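Local atomic coordinates of arylamine n-acetyltransferase (Mycobacterium smegmatis, PDB entry 1W5R), a protein that catalyses the transfer of an acetyl group to arylamines, probably from acetyl-coenzyme A. Residues 80-85 and 91-96; 111-116 and 131-136; 61-64 and 68-71; 13-18 and 32-37; 171-176 and 230-235. The protein carries 1 engineered substitution. All blocks are in the same frame, centred on the assembly; numbering follows the deposited sequence.

Interaction 1 (80-85 and 91-96)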
# COMPACT_ATOMS: atom_id res chain seq x y z
N LEU A 80 -22.82 19.83 7.44
CA LEU A 80 -23.04 20.27 6.06
C LEU A 80 -24.47 20.76 5.87
O LEU A 80 -24.70 21.71 5.13
CB LEU A 80 -22.71 19.14 5.08
CG LEU A 80 -22.79 19.52 3.60
CD1 LEU A 80 -21.99 20.78 3.28
CD2 LEU A 80 -22.31 18.36 2.75
N GLY A 81 -25.41 20.11 6.54
CA GLY A 81 -26.81 20.55 6.51
C GLY A 81 -26.97 22.00 6.93
O GLY A 81 -27.63 22.78 6.24
N TYR A 82 -26.35 22.38 8.05
CA TYR A 82 -26.41 23.77 8.52
C TYR A 82 -25.74 24.71 7.54
O TYR A 82 -26.28 25.79 7.24
CB TYR A 82 -25.74 23.90 9.90
CG TYR A 82 -26.46 23.17 11.01
CD1 TYR A 82 -25.82 22.15 11.74
CD2 TYR A 82 -27.77 23.49 11.35
CE1 TYR A 82 -26.49 21.48 12.77
CE2 TYR A 82 -28.45 22.83 12.36
CZ TYR A 82 -27.80 21.83 13.08
OH TYR A 82 -28.45 21.17 14.09
N VAL A 83 -24.59 24.30 7.03
CA VAL A 83 -23.83 25.13 6.09
C VAL A 83 -24.65 25.40 4.83
O VAL A 83 -24.76 26.56 4.39
CB VAL A 83 -22.48 24.49 5.71
CG1 VAL A 83 -21.87 25.20 4.51
CG2 VAL A 83 -21.54 24.52 6.88
N LEU A 84 -25.25 24.35 4.27
CA LEU A 84 -26.00 24.51 3.02
C LEU A 84 -27.23 25.39 3.19
O LEU A 84 -27.52 26.23 2.33
CB LEU A 84 -26.35 23.17 2.39
CG LEU A 84 -25.16 22.32 1.94
CD1 LEU A 84 -25.68 21.00 1.44
CD2 LEU A 84 -24.25 22.98 0.88
N GLU A 85 -27.94 25.20 4.30
CA GLU A 85 -29.07 26.05 4.69
C GLU A 85 -28.67 27.51 4.76
O GLU A 85 -29.38 28.39 4.24
CB GLU A 85 -29.56 25.65 6.07
CG GLU A 85 -30.50 24.51 6.06
CD GLU A 85 -31.21 24.34 7.38
OE1 GLU A 85 -30.60 24.54 8.47
OE2 GLU A 85 -32.40 23.98 7.32
N VAL A 91 -32.82 22.29 2.63
CA VAL A 91 -32.23 21.05 3.14
C VAL A 91 -33.22 20.28 4.01
O VAL A 91 -33.81 20.85 4.95
CB VAL A 91 -30.94 21.33 3.97
CG1 VAL A 91 -30.29 20.02 4.46
CG2 VAL A 91 -29.94 22.18 3.19
N GLU A 92 -33.42 19.01 3.70
CA GLU A 92 -34.11 18.08 4.59
C GLU A 92 -33.11 17.04 5.08
O GLU A 92 -32.25 16.59 4.31
CB GLU A 92 -35.31 17.44 3.90
CG GLU A 92 -36.39 18.47 3.59
CD GLU A 92 -37.57 17.93 2.80
OE1 GLU A 92 -37.40 16.93 2.07
OE2 GLU A 92 -38.67 18.52 2.92
N ARG A 93 -33.20 16.70 6.37
CA ARG A 93 -32.37 15.65 6.95
C ARG A 93 -33.08 14.32 6.93
O ARG A 93 -34.20 14.18 7.42
CB ARG A 93 -31.97 15.98 8.40
CG ARG A 93 -30.92 17.09 8.56
CD ARG A 93 -31.47 18.48 8.24
NE ARG A 93 -30.55 19.51 8.70
CZ ARG A 93 -30.71 20.82 8.54
NH1 ARG A 93 -31.79 21.29 7.92
NH2 ARG A 93 -29.79 21.65 9.01
N LEU A 94 -32.44 13.32 6.32
CA LEU A 94 -33.05 12.00 6.25
C LEU A 94 -32.27 11.02 7.11
O LEU A 94 -31.08 11.25 7.40
CB LEU A 94 -33.06 11.51 4.80
CG LEU A 94 -33.62 12.48 3.75
CD1 LEU A 94 -33.62 11.84 2.36
CD2 LEU A 94 -35.03 12.94 4.10
N SER A 95 -32.94 9.94 7.49
CA SER A 95 -32.30 8.82 8.19
C SER A 95 -32.31 7.56 7.34
O SER A 95 -33.16 7.39 6.45
CB SER A 95 -33.00 8.55 9.53
OG SER A 95 -34.34 8.14 9.31
N GLY A 96 -31.36 6.67 7.62
CA GLY A 96 -31.27 5.41 6.90
C GLY A 96 -30.67 4.27 7.71
O GLY A 96 -30.19 4.46 8.83
O HOH W 1 -33.57 24.17 4.74

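Interaction 2 (111-116 and 131-136)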
# COMPACT_ATOMS: atom_id res chain seq x y z
N GLN A 111 -31.78 2.29 12.36
CA GLN A 111 -31.54 3.54 11.67
C GLN A 111 -30.29 4.15 12.32
O GLN A 111 -30.34 4.64 13.45
CB GLN A 111 -32.73 4.49 11.79
CG GLN A 111 -33.98 4.02 11.06
CD GLN A 111 -35.12 4.98 11.29
OE1 GLN A 111 -35.00 6.18 11.01
NE2 GLN A 111 -36.22 4.46 11.81
N THR A 112 -29.17 4.08 11.60
CA THR A 112 -27.89 4.56 12.13
C THR A 112 -27.21 5.56 11.21
O THR A 112 -26.08 6.00 11.47
CB THR A 112 -26.91 3.41 12.36
OG1 THR A 112 -26.56 2.84 11.10
CG2 THR A 112 -27.49 2.34 13.28
N HIS A 113 -27.87 5.90 10.11
CA HIS A 113 -27.28 6.84 9.15
C HIS A 113 -28.14 8.08 9.00
O HIS A 113 -29.35 8.06 9.31
CB HIS A 113 -27.05 6.16 7.80
CG HIS A 113 -26.11 6.90 6.88
ND1 HIS A 113 -25.09 7.71 7.35
CD2 HIS A 113 -26.02 6.91 5.53
CE1 HIS A 113 -24.44 8.21 6.32
NE2 HIS A 113 -24.98 7.75 5.20
N ASN A 114 -27.52 9.16 8.53
CA ASN A 114 -28.17 10.46 8.35
C ASN A 114 -27.58 11.01 7.06
O ASN A 114 -26.36 11.03 6.90
CB ASN A 114 -27.85 11.35 9.57
CG ASN A 114 -28.22 12.83 9.40
OD1 ASN A 114 -27.52 13.69 9.93
ND2 ASN A 114 -29.33 13.13 8.71
N VAL A 115 -28.46 11.39 6.12
CA VAL A 115 -28.05 11.98 4.85
C VAL A 115 -28.90 13.22 4.56
O VAL A 115 -29.84 13.52 5.32
CB VAL A 115 -28.13 10.97 3.66
CG1 VAL A 115 -27.24 9.77 3.94
CG2 VAL A 115 -29.58 10.53 3.37
N LEU A 116 -28.57 13.95 3.49
CA LEU A 116 -29.29 15.18 3.17
C LEU A 116 -30.04 15.06 1.86
O LEU A 116 -29.53 14.44 0.92
CB LEU A 116 -28.33 16.36 3.07
CG LEU A 116 -27.44 16.58 4.29
CD1 LEU A 116 -26.46 17.72 4.00
CD2 LEU A 116 -28.28 16.86 5.55
N VAL A 131 -21.80 13.25 2.87
CA VAL A 131 -20.35 13.34 3.07
C VAL A 131 -19.94 12.62 4.36
O VAL A 131 -18.81 12.79 4.84
CB VAL A 131 -19.85 14.81 3.05
CG1 VAL A 131 -20.14 15.46 1.68
CG2 VAL A 131 -20.50 15.62 4.19
N GLY A 132 -20.85 11.83 4.91
CA GLY A 132 -20.65 11.24 6.23
C GLY A 132 -20.59 9.73 6.33
O GLY A 132 -20.56 9.19 7.44
N PHE A 133 -20.55 9.03 5.19
CA PHE A 133 -20.61 7.56 5.21
C PHE A 133 -19.22 6.93 5.41
O PHE A 133 -19.12 5.71 5.61
CB PHE A 133 -21.24 7.03 3.92
CG PHE A 133 -21.59 5.56 3.97
CD1 PHE A 133 -22.54 5.08 4.88
CD2 PHE A 133 -20.98 4.66 3.09
CE1 PHE A 133 -22.86 3.71 4.93
CE2 PHE A 133 -21.31 3.30 3.12
CZ PHE A 133 -22.25 2.83 4.04
N GLY A 134 -18.17 7.74 5.35
CA GLY A 134 -16.80 7.27 5.58
C GLY A 134 -16.04 7.06 4.28
O GLY A 134 -16.20 7.83 3.33
N GLY A 135 -15.22 6.01 4.22
CA GLY A 135 -14.38 5.78 3.05
C GLY A 135 -15.12 5.64 1.72
O GLY A 135 -14.57 6.02 0.68
N GLN A 136 -16.34 5.10 1.75
CA GLN A 136 -17.14 4.90 0.54
C GLN A 136 -18.23 5.96 0.38
O GLN A 136 -19.19 5.76 -0.36
CB GLN A 136 -17.73 3.48 0.52
CG GLN A 136 -18.22 3.00 -0.86
CD GLN A 136 -17.14 3.05 -1.93
OE1 GLN A 136 -17.26 3.79 -2.94
NE2 GLN A 136 -16.09 2.29 -1.73

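Interaction 3 (61-64 and 68-71)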
# COMPACT_ATOMS: atom_id res chain seq x y z
N PHE A 61 -20.05 22.71 14.71
CA PHE A 61 -19.03 23.67 14.28
C PHE A 61 -17.86 23.68 15.26
O PHE A 61 -16.70 23.66 14.85
CB PHE A 61 -19.63 25.08 14.14
CG PHE A 61 -20.30 25.35 12.81
CD1 PHE A 61 -21.62 24.98 12.59
CD2 PHE A 61 -19.61 26.03 11.80
CE1 PHE A 61 -22.26 25.26 11.35
CE2 PHE A 61 -20.23 26.32 10.56
CZ PHE A 61 -21.56 25.93 10.34
N ALA A 62 -18.16 23.66 16.55
CA ALA A 62 -17.10 23.69 17.55
C ALA A 62 -16.12 22.52 17.38
O ALA A 62 -14.91 22.71 17.40
CB ALA A 62 -17.68 23.73 18.96
N LYS A 63 -16.66 21.32 17.19
CA LYS A 63 -15.80 20.15 17.06
C LYS A 63 -15.13 20.00 15.69
O LYS A 63 -13.91 19.87 15.61
CB LYS A 63 -16.58 18.87 17.40
CG LYS A 63 -15.73 17.62 17.33
CD LYS A 63 -16.54 16.37 17.63
CE LYS A 63 -15.71 15.12 17.44
NZ LYS A 63 -16.49 13.89 17.71
N LEU A 64 -15.92 20.00 14.62
CA LEU A 64 -15.38 19.66 13.30
C LEU A 64 -14.67 20.81 12.61
O LEU A 64 -13.87 20.59 11.70
CB LEU A 64 -16.47 19.12 12.38
CG LEU A 64 -16.74 17.62 12.48
CD1 LEU A 64 -17.30 17.26 13.84
CD2 LEU A 64 -17.69 17.18 11.36
N ARG A 68 -10.64 21.16 14.86
CA ARG A 68 -9.93 20.40 13.82
C ARG A 68 -9.96 18.89 14.08
O ARG A 68 -8.97 18.17 13.89
CB ARG A 68 -8.51 20.96 13.61
CG ARG A 68 -8.52 22.41 13.12
CD ARG A 68 -7.13 23.02 13.11
NE ARG A 68 -7.16 24.44 12.74
CZ ARG A 68 -6.10 25.26 12.76
NH1 ARG A 68 -4.91 24.81 13.14
NH2 ARG A 68 -6.25 26.53 12.41
N ARG A 69 -11.12 18.45 14.53
CA ARG A 69 -11.44 17.04 14.65
C ARG A 69 -12.27 16.67 13.44
O ARG A 69 -12.77 17.54 12.74
CB ARG A 69 -12.28 16.83 15.91
CG ARG A 69 -11.50 17.00 17.24
CD ARG A 69 -10.60 15.82 17.55
NE ARG A 69 -11.35 14.57 17.51
CZ ARG A 69 -12.08 14.08 18.51
NH1 ARG A 69 -12.74 12.94 18.33
NH2 ARG A 69 -12.16 14.71 19.69
N GLY A 70 -12.40 15.37 13.18
CA GLY A 70 -13.42 14.91 12.25
C GLY A 70 -14.65 14.49 13.03
O GLY A 70 -14.84 14.85 14.19
N GLY A 71 -15.49 13.70 12.39
CA GLY A 71 -16.65 13.14 13.07
C GLY A 71 -17.21 12.01 12.25
O GLY A 71 -16.61 11.60 11.24

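Interaction 4 (13-18 and 32-37)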
# COMPACT_ATOMS: atom_id res chain seq x y z
N THR A 13 -12.93 28.12 5.36
CA THR A 13 -11.48 28.00 5.56
C THR A 13 -11.05 26.55 5.86
O THR A 13 -10.07 26.05 5.29
CB THR A 13 -10.98 28.93 6.69
OG1 THR A 13 -11.28 30.29 6.33
CG2 THR A 13 -9.48 28.79 6.90
N ARG A 14 -11.80 25.89 6.74
CA ARG A 14 -11.57 24.50 7.09
C ARG A 14 -11.53 23.60 5.86
O ARG A 14 -10.70 22.69 5.77
CB ARG A 14 -12.66 24.02 8.06
CG ARG A 14 -12.54 22.57 8.50
CD ARG A 14 -11.48 22.39 9.56
NE ARG A 14 -11.63 21.09 10.23
CZ ARG A 14 -10.79 20.07 10.12
NH1 ARG A 14 -9.69 20.17 9.38
NH2 ARG A 14 -11.05 18.94 10.77
N ILE A 15 -12.43 23.85 4.91
CA ILE A 15 -12.51 23.02 3.70
C ILE A 15 -11.74 23.58 2.49
O ILE A 15 -11.78 23.01 1.41
CB ILE A 15 -13.97 22.63 3.33
CG1 ILE A 15 -14.79 23.83 2.85
CG2 ILE A 15 -14.64 21.92 4.53
CD1 ILE A 15 -16.10 23.47 2.16
N GLY A 16 -11.04 24.69 2.69
CA GLY A 16 -10.15 25.23 1.66
C GLY A 16 -10.85 26.05 0.59
O GLY A 16 -10.36 26.13 -0.55
N LEU A 17 -11.98 26.64 0.94
CA LEU A 17 -12.68 27.59 0.08
C LEU A 17 -12.62 28.99 0.70
O LEU A 17 -12.28 29.15 1.87
CB LEU A 17 -14.14 27.15 -0.13
CG LEU A 17 -14.43 25.82 -0.82
CD1 LEU A 17 -15.93 25.61 -0.91
CD2 LEU A 17 -13.80 25.74 -2.22
N ASP A 18 -12.94 30.00 -0.10
CA ASP A 18 -13.00 31.38 0.41
C ASP A 18 -14.17 32.15 -0.18
O ASP A 18 -14.67 31.82 -1.26
CB ASP A 18 -11.67 32.12 0.20
CG ASP A 18 -11.11 31.95 -1.21
OD1 ASP A 18 -11.87 31.60 -2.14
OD2 ASP A 18 -9.89 32.17 -1.38
N VAL A 32 -18.99 19.70 -1.61
CA VAL A 32 -18.89 18.26 -1.31
C VAL A 32 -17.43 17.79 -1.51
O VAL A 32 -16.86 17.12 -0.65
CB VAL A 32 -19.88 17.42 -2.17
CG1 VAL A 32 -19.58 15.91 -2.09
CG2 VAL A 32 -21.32 17.69 -1.74
N ALA A 33 -16.82 18.18 -2.63
CA ALA A 33 -15.45 17.76 -2.91
C ALA A 33 -14.45 18.31 -1.88
O ALA A 33 -13.54 17.61 -1.45
CB ALA A 33 -15.04 18.18 -4.34
N ALA A 34 -14.63 19.57 -1.49
CA ALA A 34 -13.73 20.19 -0.53
C ALA A 34 -13.90 19.58 0.86
O ALA A 34 -12.91 19.30 1.56
CB ALA A 34 -13.98 21.70 -0.49
N HIS A 35 -15.15 19.35 1.25
CA HIS A 35 -15.45 18.69 2.51
C HIS A 35 -14.83 17.28 2.55
O HIS A 35 -14.16 16.90 3.52
CB HIS A 35 -16.96 18.67 2.73
CG HIS A 35 -17.39 18.20 4.08
ND1 HIS A 35 -18.12 19.00 4.94
CD2 HIS A 35 -17.24 17.01 4.72
CE1 HIS A 35 -18.39 18.32 6.05
NE2 HIS A 35 -17.86 17.11 5.94
N ASN A 36 -15.01 16.53 1.45
CA ASN A 36 -14.48 15.17 1.34
C ASN A 36 -12.99 15.11 1.67
O ASN A 36 -12.55 14.19 2.36
CB ASN A 36 -14.63 14.66 -0.10
CG ASN A 36 -16.03 14.16 -0.45
OD1 ASN A 36 -16.86 13.79 0.41
ND2 ASN A 36 -16.29 14.10 -1.73
N ARG A 37 -12.22 16.05 1.13
CA ARG A 37 -10.77 15.98 1.29
C ARG A 37 -10.24 16.64 2.55
O ARG A 37 -9.08 16.45 2.88
CB ARG A 37 -10.03 16.56 0.06
CG ARG A 37 -10.11 18.08 -0.09
CD ARG A 37 -9.30 18.58 -1.28
NE ARG A 37 -9.90 18.17 -2.56
CZ ARG A 37 -10.76 18.91 -3.27
NH1 ARG A 37 -11.21 18.44 -4.43
NH2 ARG A 37 -11.18 20.10 -2.82
O HOH W 2 -10.47 21.94 -0.66

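Interaction 5 (171-176 and 230-235)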
# COMPACT_ATOMS: atom_id res chain seq x y z
N GLN A 171 -20.74 1.16 -7.32
CA GLN A 171 -20.02 0.18 -8.11
C GLN A 171 -18.60 0.16 -7.60
O GLN A 171 -17.78 1.02 -7.94
CB GLN A 171 -20.07 0.53 -9.60
CG GLN A 171 -19.57 -0.60 -10.49
CD GLN A 171 -19.51 -0.16 -11.93
OE1 GLN A 171 -20.54 0.04 -12.56
NE2 GLN A 171 -18.31 0.01 -12.44
N VAL A 172 -18.33 -0.81 -6.72
CA VAL A 172 -17.04 -0.88 -6.07
C VAL A 172 -16.20 -1.95 -6.76
O VAL A 172 -16.50 -3.15 -6.70
CB VAL A 172 -17.18 -1.21 -4.56
CG1 VAL A 172 -15.81 -1.27 -3.89
CG2 VAL A 172 -18.10 -0.19 -3.86
N ARG A 173 -15.16 -1.50 -7.45
CA ARG A 173 -14.24 -2.37 -8.18
C ARG A 173 -14.98 -3.37 -9.09
O ARG A 173 -14.72 -4.58 -9.06
CB ARG A 173 -13.26 -3.07 -7.22
CG ARG A 173 -12.74 -2.14 -6.13
CD ARG A 173 -11.60 -2.74 -5.37
NE ARG A 173 -10.34 -2.29 -5.93
CZ ARG A 173 -9.57 -3.01 -6.74
NH1 ARG A 173 -9.91 -4.25 -7.08
NH2 ARG A 173 -8.43 -2.49 -7.18
N GLY A 174 -15.91 -2.84 -9.87
CA GLY A 174 -16.67 -3.63 -10.85
C GLY A 174 -17.88 -4.37 -10.31
O GLY A 174 -18.61 -5.00 -11.09
N GLU A 175 -18.09 -4.29 -9.00
CA GLU A 175 -19.18 -4.99 -8.34
C GLU A 175 -20.09 -4.00 -7.63
O GLU A 175 -19.64 -3.21 -6.80
CB GLU A 175 -18.65 -5.99 -7.29
CG GLU A 175 -18.71 -7.47 -7.66
CD GLU A 175 -18.56 -8.39 -6.45
OE1 GLU A 175 -19.41 -8.33 -5.52
OE2 GLU A 175 -17.60 -9.19 -6.43
N TRP A 176 -21.38 -4.07 -7.94
CA TRP A 176 -22.36 -3.23 -7.26
C TRP A 176 -22.61 -3.71 -5.85
O TRP A 176 -22.80 -4.91 -5.62
CB TRP A 176 -23.65 -3.17 -8.07
CG TRP A 176 -23.50 -2.31 -9.25
CD1 TRP A 176 -23.12 -2.68 -10.51
CD2 TRP A 176 -23.67 -0.90 -9.28
NE1 TRP A 176 -23.07 -1.58 -11.33
CE2 TRP A 176 -23.41 -0.46 -10.59
CE3 TRP A 176 -24.04 0.05 -8.31
CZ2 TRP A 176 -23.49 0.88 -10.97
CZ3 TRP A 176 -24.13 1.37 -8.68
CH2 TRP A 176 -23.86 1.78 -10.01
N ALA A 230 -6.95 0.77 4.28
CA ALA A 230 -7.25 0.45 2.88
C ALA A 230 -7.22 1.71 2.01
O ALA A 230 -7.74 2.76 2.41
CB ALA A 230 -8.62 -0.23 2.76
N VAL A 231 -6.63 1.59 0.83
CA VAL A 231 -6.62 2.68 -0.14
C VAL A 231 -7.17 2.13 -1.46
O VAL A 231 -6.69 1.12 -1.97
CB VAL A 231 -5.18 3.24 -0.36
CG1 VAL A 231 -5.24 4.45 -1.27
CG2 VAL A 231 -4.50 3.58 0.97
N HIS A 232 -8.20 2.77 -1.99
CA HIS A 232 -8.71 2.44 -3.31
C HIS A 232 -8.36 3.57 -4.27
O HIS A 232 -8.76 4.72 -4.07
CB HIS A 232 -10.23 2.23 -3.26
CG HIS A 232 -10.64 0.90 -2.70
ND1 HIS A 232 -11.94 0.43 -2.77
CD2 HIS A 232 -9.93 -0.05 -2.04
CE1 HIS A 232 -12.00 -0.76 -2.20
NE2 HIS A 232 -10.80 -1.07 -1.74
N ARG A 233 -7.58 3.23 -5.29
CA ARG A 233 -7.17 4.19 -6.31
C ARG A 233 -7.55 3.59 -7.65
O ARG A 233 -7.90 2.41 -7.74
CB ARG A 233 -5.66 4.38 -6.30
CG ARG A 233 -5.04 4.84 -5.01
CD ARG A 233 -3.52 4.80 -5.12
NE ARG A 233 -2.89 5.45 -3.98
CZ ARG A 233 -2.71 6.77 -3.88
NH1 ARG A 233 -3.11 7.58 -4.87
NH2 ARG A 233 -2.14 7.27 -2.80
N SER A 234 -7.47 4.39 -8.70
CA SER A 234 -7.75 3.86 -10.03
C SER A 234 -6.66 2.84 -10.40
O SER A 234 -5.48 3.16 -10.41
CB SER A 234 -7.85 5.00 -11.04
OG SER A 234 -8.41 4.51 -12.25
N GLY A 235 -7.08 1.60 -10.62
CA GLY A 235 -6.16 0.55 -11.08
C GLY A 235 -5.52 -0.32 -9.99
O GLY A 235 -4.84 -1.29 -10.31
O HOH W 3 -9.56 0.25 -6.77

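Interaction 1 (80-85 and 91-96)
Arg93 reaches back from its strand to grip Glu85 where helix 73-87 turns back into strand 90-98, the two running nearly antiparallel, with 167° between the short axes and 8.9 Å at their closest approach. In this end-on salt bridge Arg93 NH2 donates to Glu85 OE1 at 3.0 Å and Arg93 NH1 to Glu85 OE2 at 2.8 Å. Both oxygens lie in the guanidinium plane, yet the carboxylate is turned 81° against it, and the two nitrogens therefore approach the carboxylate from above its plane. A bend about CB-CG (chi2 72°) brings the long Arg93 side chain across to the helix. There NH2 comes beside Tyr82 CD2, but the cation-pi attraction is at most weak; the Tyr82 hydroxyl turns to Leu55 O.

Val91 packs beside this bridge. Its CG1 lies over one guanidinium face, while Val91 CG2 packs on Glu85 CG at 3.7 Å and on Leu84 CB at 3.8 Å, a fit for a compact beta-branched residue. Gly81, lacking a side chain, leaves room where a CB would crowd Arg93 NE. A water accepts from Val91 N at 2.9 Å and donates to Glu85 OE2, giving that oxygen a second partner.

Interaction 2 (111-116 and 131-136)
His113, in strand 111-119, meets Phe133, in the loop after strand 127-129, at the heart of the acetyltransferase. The strand carries a classic beta bulge here, Thr112 and His113 both facing Gly96. From CB, the His113 side chain heads toward the loop with CG anti to the backbone N (chi1 -164°), which carries the imidazole across the gap. Beyond CG, His113 CD2 lies 4.0 Å from Phe133 CD1. Further out, His113 CE1 sits 3.9 Å from Phe133 CD1 and 4.0 Å from Phe133 CA. The carbonyl carbon of Gly132 lies at the imidazole edge, Gly132 C being 4.1 Å from His113 CE1. At the tip, His113 NE2 comes nearest, 3.6 Å from Phe133 CD1 and 4.0 Å from Phe133 CB. Phe133 CD1 thus stands over one imidazole face, toward its rim. The His113 and Phe133 rings form an oblique pair, planes at 54° and centroids 5.2 Å apart.

His113 NE2 is hydrogen-bonded to Asp130 OD2, Tyr180 meets the ring edge-to-face, and the side chain of the engineered Gln73 touches it. This is consistent with the Cys-His-Asp triad of the family, Gln73 standing at the cysteine position. Phe133 offers the imidazole only carbon, so this contact is van der Waals in kind; the polar tie at NE2 comes from Asp130.

Interaction 3 (61-64 and 68-71)
Lys63 and Leu64 meet Arg69 first through the backbone. Arg69 N gives a weak hydrogen bond to Lys63 O, 3.3 Å long, and Leu64 CA makes a CA-H...O contact with Arg69 O at 3.4 Å. The bond spans six residues; helix 57-66 widens into a pi-type turn at 62-64, and Arg68, with positive phi, is the first residue to leave the helical path. This is a helix C-terminus turning into the loop that leads to helix 73-87.

Van der Waals contacts come next. Leu64 CD1 touches the carbonyl oxygen Gly70 O at 3.5 Å, and glycine suits position 71 because a CB there would press on the same methyl. Lys63 runs fully extended, all four torsions near 180°, which lets Lys63 CE reach Gly70 O at 3.4 Å and lie over one face of the Arg69 guanidinium.

The charged ends come close as well, Lys63 NZ being 3.9 Å from Arg69 NH1. Salt bridges to acidic groups probably offset this proximity: Asp45 pairs with both, Glu75 with Lys63 NZ, Glu42 with Arg69 NE and Asp262 with Arg69 NH2. Folding at chi2 and chi3 curls the arginine back to present these nitrogens to their carboxylates.

Interaction 4 (13-18 and 32-37)
Ile15 and Ala34 make the apolar core of this contact. Ile15 CD1 lies 3.8 Å from Ala34 CB, and Ile15 CG2 comes 3.9 Å from His35 CA, so its two branches touch successive residues of the helix. With chi1 at 69°, CG1 sits between the backbone N and the carbonyl carbon, a less common place that sends the branch carrying CD1 to the alanine methyl. Leu17 CG adds a looser touch on Ala34 CB at 4.2 Å. A small residue at 34 lets the chain of 13-18 come this near, to 5.2 Å between the CA atoms of Ile15 and Ala34.

The backbone makes that approach as helix 8-14 ends. Gly16 takes a positive phi with bonds back into the last turn, a Schellman motif, and glycine adopts such angles with little strain. Ile15 O faces helix 25-38, 3.2 Å from Ala34 CB.

Polar contact is made through water. One water donates to Ile15 O at 2.7 Å and accepts from Arg37 NH2 at 2.9 Å, lying in the guanidinium plane; Arg37 NH1 pairs with Asp218. The His35 side chain, whose CB points away from 13-18, is hydrogen-bonded through ND1 to Tyr11 OH and through NE2 to His76.

Interaction 5 (171-176 and 230-235)
Arg173 and His232 are the nearest residues of the two backbones, their CA atoms 8.8 Å apart, where a type I' turn from Val172 to Glu175 joins strands 165-172 and 175-182 into a beta hairpin and points at the end of strand 228-233. With no direct hydrogen bond across the gap, side chains span it. Arg173 lays its CD over one face of the His232 imidazole, a CH-pi contact with Arg173 CD 4.1 Å from the ring centroid and 3.8 Å from His232 CE1. The arginine bends about CG-CD (chi3 95°), leaving its guanidinium plane 64° from the ring and turned past it rather than stacked on it. Val172 meets the same ring at its edge, Val172 CG1 standing 4.2 Å from His232 CE1. The flat imidazole thus suits its place by offering a face to a methylene and an edge to a methyl. One water ties the segments further, accepting from Arg173 NE at 2.8 Å and donating to Arg233 O at 2.9 Å. Next to Arg173 in the turn, Gly174 also takes a positive phi, a conformation that costs glycine little.

Beyond the ring, Arg173 NH2 forms a salt bridge with Asp243 of the second subunit, so the hairpin tip also takes part in the dimer interface. Within the chain the contact joins two antiparallel sheets: the hairpin belongs to the larger, while strand 228-233 lies in the smaller between strands 220-225 and 236-242.

In the fold
From the N terminus the five contacts close in series, none nested in or crossing another. Interaction 4 closes the first loop, setting the end of helix 8-14 on helix 25-38. Interaction 3 folds the end of helix 57-66 onto the following loop, and Arg14 ties it to interaction 4 by bonds to Leu64 O and Arg69 O. Phe61 then packs against Tyr82 and Val83 of interaction 1, where the helical part meets strand 90-98. Interaction 2 follows on the neighbouring strand 111-119; its Val131 packs on both Leu80 and His35. Interaction 5 closes the longest loop, with 53 residues between its segments, joining the two sheets about 28 Å, centre to centre, from interaction 1.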